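Local coordinates for protein N-terminal acetyltransferase B complex subunit MDM20 (Candida albicans, PDB 5K04) that probably serves as the non-catalytic subunit of the NatB complex, which acetylates protein N-termini using a coenzyme A-borne acetyl group, at residues 459-469 with 507-518. Sequence-based numbering, arbitrary orientation.
Sequences LDAWVDIYRFY and SLNFTVAKILQI
Trp-462 lays one face of its indole over the aliphatic chain of Lys-514, whose CG stands 3.6 Å from the centroid of the five-membered ring in a CH-pi contact. A bend at chi2 (81°) lays the lysine chain across the indole, and its NZ, beyond the ring, is hydrogen-bonded to the backbone oxygens of Thr-450 and Thr-452. At the far rim of the indole, CH2 meets Phe-510 CE2 at 3.6 Å, the two ring planes turned 79° apart, while Thr-511 OG1 faces the ring edge. Thr-511 OG1 donates to Ser-507 O (2.7 Å), an oxygen that also accepts from Thr-511 N, and is hydrogen-bonded to Asn-446 ND2. Thr-511 and Ile-515 fit as knobs into holes of helix 456-485, and Trp-462 and Tyr-466 do the same in return. With CG anti to its backbone N, Tyr-466 runs beside Val-512, its CE1 3.9 Å from Leu-508 CD1. Tyr-469 takes Leu-508 CB over one face and Phe-468 over the other; its OH is hydrogen-bonded to Glu-443. At the other end, Leu-459 CB packs on Ile-518 CG2 (3.7 Å). No hydrogen bond joins the two segments; they meet by side-chain packing, near-antiparallel at 150°, their short axes approaching to 9.4 Å, consistent with a TPR-like helical array. Helix 525-537 covers Tyr-466 and Leu-508, helix 440-445 touches Ile-465, and helix 571-584 borders Phe-510.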
loop_
_atom_site.group_PDB
_atom_site.type_symbol
_atom_site.label_atom_id
_atom_site.label_comp_id
_atom_site.label_asym_id
_atom_site.label_seq_id
_atom_site.Cartn_x
_atom_site.Cartn_y
_atom_site.Cartn_z
ATOM N N LEU A 459 -19.900 -7.098 -6.080
ATOM C CA LEU A 459 -19.332 -8.328 -5.532
ATOM C C LEU A 459 -18.232 -8.880 -6.440
ATOM O O LEU A 459 -17.132 -9.199 -5.980
ATOM C CB LEU A 459 -20.440 -9.364 -5.335
ATOM C CG LEU A 459 -19.974 -10.796 -5.047
ATOM C CD1 LEU A 459 -19.158 -10.866 -3.755
ATOM C CD2 LEU A 459 -21.162 -11.764 -4.992
ATOM N N ASP A 460 -18.515 -8.985 -7.740
ATOM C CA ASP A 460 -17.514 -9.478 -8.680
ATOM C C ASP A 460 -16.303 -8.556 -8.741
ATOM O O ASP A 460 -15.175 -9.021 -8.927
ATOM C CB ASP A 460 -18.142 -9.646 -10.064
ATOM C CG ASP A 460 -19.216 -10.746 -10.095
ATOM O OD1 ASP A 460 -19.041 -11.773 -9.405
ATOM O OD2 ASP A 460 -20.226 -10.580 -10.820
ATOM N N ALA A 461 -16.511 -7.255 -8.567
ATOM C CA ALA A 461 -15.381 -6.333 -8.505
ATOM C C ALA A 461 -14.538 -6.577 -7.255
ATOM O O ALA A 461 -13.301 -6.553 -7.311
ATOM C CB ALA A 461 -15.878 -4.889 -8.549
ATOM N N TRP A 462 -15.195 -6.832 -6.118
ATOM C CA TRP A 462 -14.460 -7.129 -4.889
ATOM C C TRP A 462 -13.654 -8.420 -5.001
ATOM O O TRP A 462 -12.522 -8.497 -4.516
ATOM C CB TRP A 462 -15.420 -7.220 -3.712
ATOM C CG TRP A 462 -15.829 -5.884 -3.205
ATOM C CD1 TRP A 462 -17.058 -5.292 -3.333
ATOM C CD2 TRP A 462 -15.009 -4.957 -2.491
ATOM N NE1 TRP A 462 -17.048 -4.057 -2.730
ATOM C CE2 TRP A 462 -15.802 -3.823 -2.213
ATOM C CE3 TRP A 462 -13.683 -4.974 -2.058
ATOM C CZ2 TRP A 462 -15.316 -2.727 -1.517
ATOM C CZ3 TRP A 462 -13.188 -3.859 -1.367
ATOM C CH2 TRP A 462 -14.006 -2.761 -1.101
ATOM N N VAL A 463 -14.235 -9.456 -5.611
ATOM C CA VAL A 463 -13.498 -10.696 -5.835
ATOM C C VAL A 463 -12.275 -10.417 -6.696
ATOM O O VAL A 463 -11.194 -10.982 -6.478
ATOM C CB VAL A 463 -14.424 -11.750 -6.477
ATOM C CG1 VAL A 463 -13.640 -12.957 -6.951
ATOM C CG2 VAL A 463 -15.518 -12.170 -5.511
ATOM N N ASP A 464 -12.425 -9.513 -7.670
ATOM C CA ASP A 464 -11.303 -9.125 -8.517
ATOM C C ASP A 464 -10.211 -8.449 -7.696
ATOM O O ASP A 464 -9.017 -8.703 -7.897
ATOM C CB ASP A 464 -11.805 -8.204 -9.629
ATOM C CG ASP A 464 -10.807 -8.046 -10.743
ATOM O OD1 ASP A 464 -10.527 -9.054 -11.433
ATOM O OD2 ASP A 464 -10.304 -6.913 -10.929
ATOM N N ILE A 465 -10.611 -7.604 -6.745
ATOM C CA ILE A 465 -9.668 -7.007 -5.812
ATOM C C ILE A 465 -8.977 -8.084 -4.982
ATOM O O ILE A 465 -7.759 -8.034 -4.768
ATOM C CB ILE A 465 -10.396 -5.969 -4.936
ATOM C CG1 ILE A 465 -10.856 -4.798 -5.798
ATOM C CG2 ILE A 465 -9.505 -5.459 -3.837
ATOM C CD1 ILE A 465 -11.581 -3.720 -5.055
ATOM N N TYR A 466 -9.737 -9.085 -4.516
ATOM C CA TYR A 466 -9.128 -10.183 -3.765
ATOM C C TYR A 466 -8.127 -10.970 -4.612
ATOM O O TYR A 466 -7.111 -11.444 -4.086
ATOM C CB TYR A 466 -10.193 -11.136 -3.210
ATOM C CG TYR A 466 -9.534 -12.204 -2.372
ATOM C CD1 TYR A 466 -9.131 -11.937 -1.067
ATOM C CD2 TYR A 466 -9.268 -13.465 -2.892
ATOM C CE1 TYR A 466 -8.480 -12.905 -0.287
ATOM C CE2 TYR A 466 -8.622 -14.441 -2.124
ATOM C CZ TYR A 466 -8.230 -14.156 -0.825
ATOM O OH TYR A 466 -7.578 -15.118 -0.069
ATOM N N ARG A 467 -8.388 -11.123 -5.921
ATOM C CA ARG A 467 -7.433 -11.825 -6.781
ATOM C C ARG A 467 -6.124 -11.055 -6.928
ATOM O O ARG A 467 -5.072 -11.669 -7.133
ATOM C CB ARG A 467 -8.053 -12.112 -8.153
ATOM C CG ARG A 467 -9.142 -13.184 -8.091
ATOM C CD ARG A 467 -9.704 -13.525 -9.459
ATOM N NE ARG A 467 -10.785 -14.510 -9.360
ATOM C CZ ARG A 467 -12.052 -14.265 -9.680
ATOM N NH1 ARG A 467 -12.391 -13.065 -10.132
ATOM N NH2 ARG A 467 -12.973 -15.217 -9.552
ATOM N N PHE A 468 -6.167 -9.721 -6.828
ATOM C CA PHE A 468 -4.934 -8.947 -6.747
ATOM C C PHE A 468 -4.131 -9.368 -5.521
ATOM O O PHE A 468 -2.920 -9.597 -5.606
ATOM C CB PHE A 468 -5.243 -7.437 -6.701
ATOM C CG PHE A 468 -4.382 -6.681 -5.711
ATOM C CD1 PHE A 468 -3.029 -6.468 -5.963
ATOM C CD2 PHE A 468 -4.918 -6.209 -4.523
ATOM C CE1 PHE A 468 -2.230 -5.806 -5.051
ATOM C CE2 PHE A 468 -4.121 -5.537 -3.602
ATOM C CZ PHE A 468 -2.772 -5.341 -3.862
ATOM N N TYR A 469 -4.808 -9.490 -4.371
ATOM C CA TYR A 469 -4.153 -9.949 -3.145
ATOM C C TYR A 469 -3.529 -11.334 -3.321
ATOM O O TYR A 469 -2.404 -11.578 -2.866
ATOM C CB TYR A 469 -5.161 -9.935 -1.986
ATOM C CG TYR A 469 -5.426 -8.542 -1.434
ATOM C CD1 TYR A 469 -4.481 -7.912 -0.638
ATOM C CD2 TYR A 469 -6.605 -7.860 -1.706
ATOM C CE1 TYR A 469 -4.687 -6.654 -0.119
ATOM C CE2 TYR A 469 -6.829 -6.566 -1.183
ATOM C CZ TYR A 469 -5.851 -5.978 -0.388
ATOM O OH TYR A 469 -5.993 -4.716 0.147
ATOM N N SER A 507 -7.043 -3.465 4.756
ATOM C CA SER A 507 -7.673 -3.402 3.435
ATOM C C SER A 507 -7.964 -4.796 2.872
ATOM O O SER A 507 -8.950 -4.986 2.140
ATOM C CB SER A 507 -6.785 -2.598 2.474
ATOM O OG SER A 507 -6.578 -1.276 2.964
ATOM N N LEU A 508 -7.102 -5.771 3.177
ATOM C CA LEU A 508 -7.325 -7.157 2.760
ATOM C C LEU A 508 -8.497 -7.762 3.509
ATOM O O LEU A 508 -9.354 -8.434 2.919
ATOM C CB LEU A 508 -6.066 -7.997 3.018
ATOM C CG LEU A 508 -6.280 -9.505 3.173
ATOM C CD1 LEU A 508 -6.715 -10.147 1.853
ATOM C CD2 LEU A 508 -5.022 -10.221 3.776
ATOM N N ASN A 509 -8.528 -7.552 4.829
ATOM C CA ASN A 509 -9.598 -8.099 5.656
ATOM C C ASN A 509 -10.927 -7.402 5.385
ATOM O O ASN A 509 -11.980 -8.046 5.378
ATOM C CB ASN A 509 -9.175 -8.009 7.116
ATOM C CG ASN A 509 -8.127 -9.069 7.467
ATOM O OD1 ASN A 509 -8.363 -10.263 7.266
ATOM N ND2 ASN A 509 -6.965 -8.636 7.959
ATOM N N PHE A 510 -10.888 -6.097 5.106
ATOM C CA PHE A 510 -12.093 -5.416 4.648
ATOM C C PHE A 510 -12.602 -6.015 3.345
ATOM O O PHE A 510 -13.812 -6.198 3.169
ATOM C CB PHE A 510 -11.837 -3.922 4.463
ATOM C CG PHE A 510 -13.056 -3.188 4.059
ATOM C CD1 PHE A 510 -14.111 -3.071 4.942
ATOM C CD2 PHE A 510 -13.174 -2.663 2.796
ATOM C CE1 PHE A 510 -15.253 -2.430 4.573
ATOM C CE2 PHE A 510 -14.319 -2.021 2.419
ATOM C CZ PHE A 510 -15.364 -1.905 3.304
ATOM N N THR A 511 -11.682 -6.314 2.417
ATOM C CA THR A 511 -12.052 -6.951 1.157
ATOM C C THR A 511 -12.775 -8.274 1.399
ATOM O O THR A 511 -13.807 -8.543 0.773
ATOM C CB THR A 511 -10.791 -7.146 0.293
ATOM O OG1 THR A 511 -10.260 -5.870 -0.096
ATOM C CG2 THR A 511 -11.096 -7.946 -0.942
ATOM N N VAL A 512 -12.268 -9.097 2.331
ATOM C CA VAL A 512 -12.919 -10.367 2.658
ATOM C C VAL A 512 -14.257 -10.123 3.350
ATOM O O VAL A 512 -15.269 -10.745 3.004
ATOM C CB VAL A 512 -11.989 -11.253 3.519
ATOM C CG1 VAL A 512 -12.708 -12.525 3.995
ATOM C CG2 VAL A 512 -10.704 -11.636 2.755
ATOM N N ALA A 513 -14.289 -9.193 4.317
ATOM C CA ALA A 513 -15.538 -8.878 5.017
ATOM C C ALA A 513 -16.616 -8.406 4.048
ATOM O O ALA A 513 -17.786 -8.791 4.168
ATOM C CB ALA A 513 -15.288 -7.801 6.071
ATOM N N LYS A 514 -16.223 -7.579 3.073
ATOM C CA LYS A 514 -17.157 -7.019 2.104
ATOM C C LYS A 514 -17.690 -8.089 1.154
ATOM O O LYS A 514 -18.874 -8.083 0.801
ATOM C CB LYS A 514 -16.459 -5.903 1.333
ATOM C CG LYS A 514 -17.386 -5.040 0.540
ATOM C CD LYS A 514 -18.046 -3.979 1.412
ATOM C CE LYS A 514 -18.795 -2.999 0.512
ATOM N NZ LYS A 514 -19.434 -1.912 1.278
ATOM N N ILE A 515 -16.829 -9.010 0.728
ATOM C CA ILE A 515 -17.270 -10.128 -0.101
ATOM C C ILE A 515 -18.290 -10.977 0.642
ATOM O O ILE A 515 -19.316 -11.394 0.078
ATOM C CB ILE A 515 -16.058 -10.966 -0.536
ATOM C CG1 ILE A 515 -15.254 -10.207 -1.599
ATOM C CG2 ILE A 515 -16.508 -12.365 -1.001
ATOM C CD1 ILE A 515 -13.842 -10.742 -1.762
ATOM N N LEU A 516 -17.999 -11.286 1.905
ATOM C CA LEU A 516 -18.908 -12.106 2.693
ATOM C C LEU A 516 -20.258 -11.417 2.847
ATOM O O LEU A 516 -21.305 -12.022 2.615
ATOM C CB LEU A 516 -18.277 -12.396 4.052
ATOM C CG LEU A 516 -17.077 -13.339 3.988
ATOM C CD1 LEU A 516 -16.281 -13.317 5.295
ATOM C CD2 LEU A 516 -17.584 -14.728 3.663
ATOM N N GLN A 517 -20.240 -10.123 3.172
ATOM C CA GLN A 517 -21.477 -9.394 3.431
ATOM C C GLN A 517 -22.385 -9.400 2.210
ATOM O O GLN A 517 -23.575 -9.717 2.307
ATOM C CB GLN A 517 -21.159 -7.953 3.855
ATOM C CG GLN A 517 -22.406 -7.070 3.944
ATOM C CD GLN A 517 -22.104 -5.678 4.448
ATOM O OE1 GLN A 517 -21.757 -4.784 3.667
ATOM N NE2 GLN A 517 -22.237 -5.480 5.763
ATOM N N ILE A 518 -21.833 -9.036 1.048
ATOM C CA ILE A 518 -22.621 -8.990 -0.181
ATOM C C ILE A 518 -23.060 -10.393 -0.583
ATOM O O ILE A 518 -24.211 -10.610 -0.991
ATOM C CB ILE A 518 -21.801 -8.279 -1.280
ATOM C CG1 ILE A 518 -21.358 -6.894 -0.772
ATOM C CG2 ILE A 518 -22.583 -8.141 -2.602
ATOM C CD1 ILE A 518 -20.416 -6.190 -1.724
#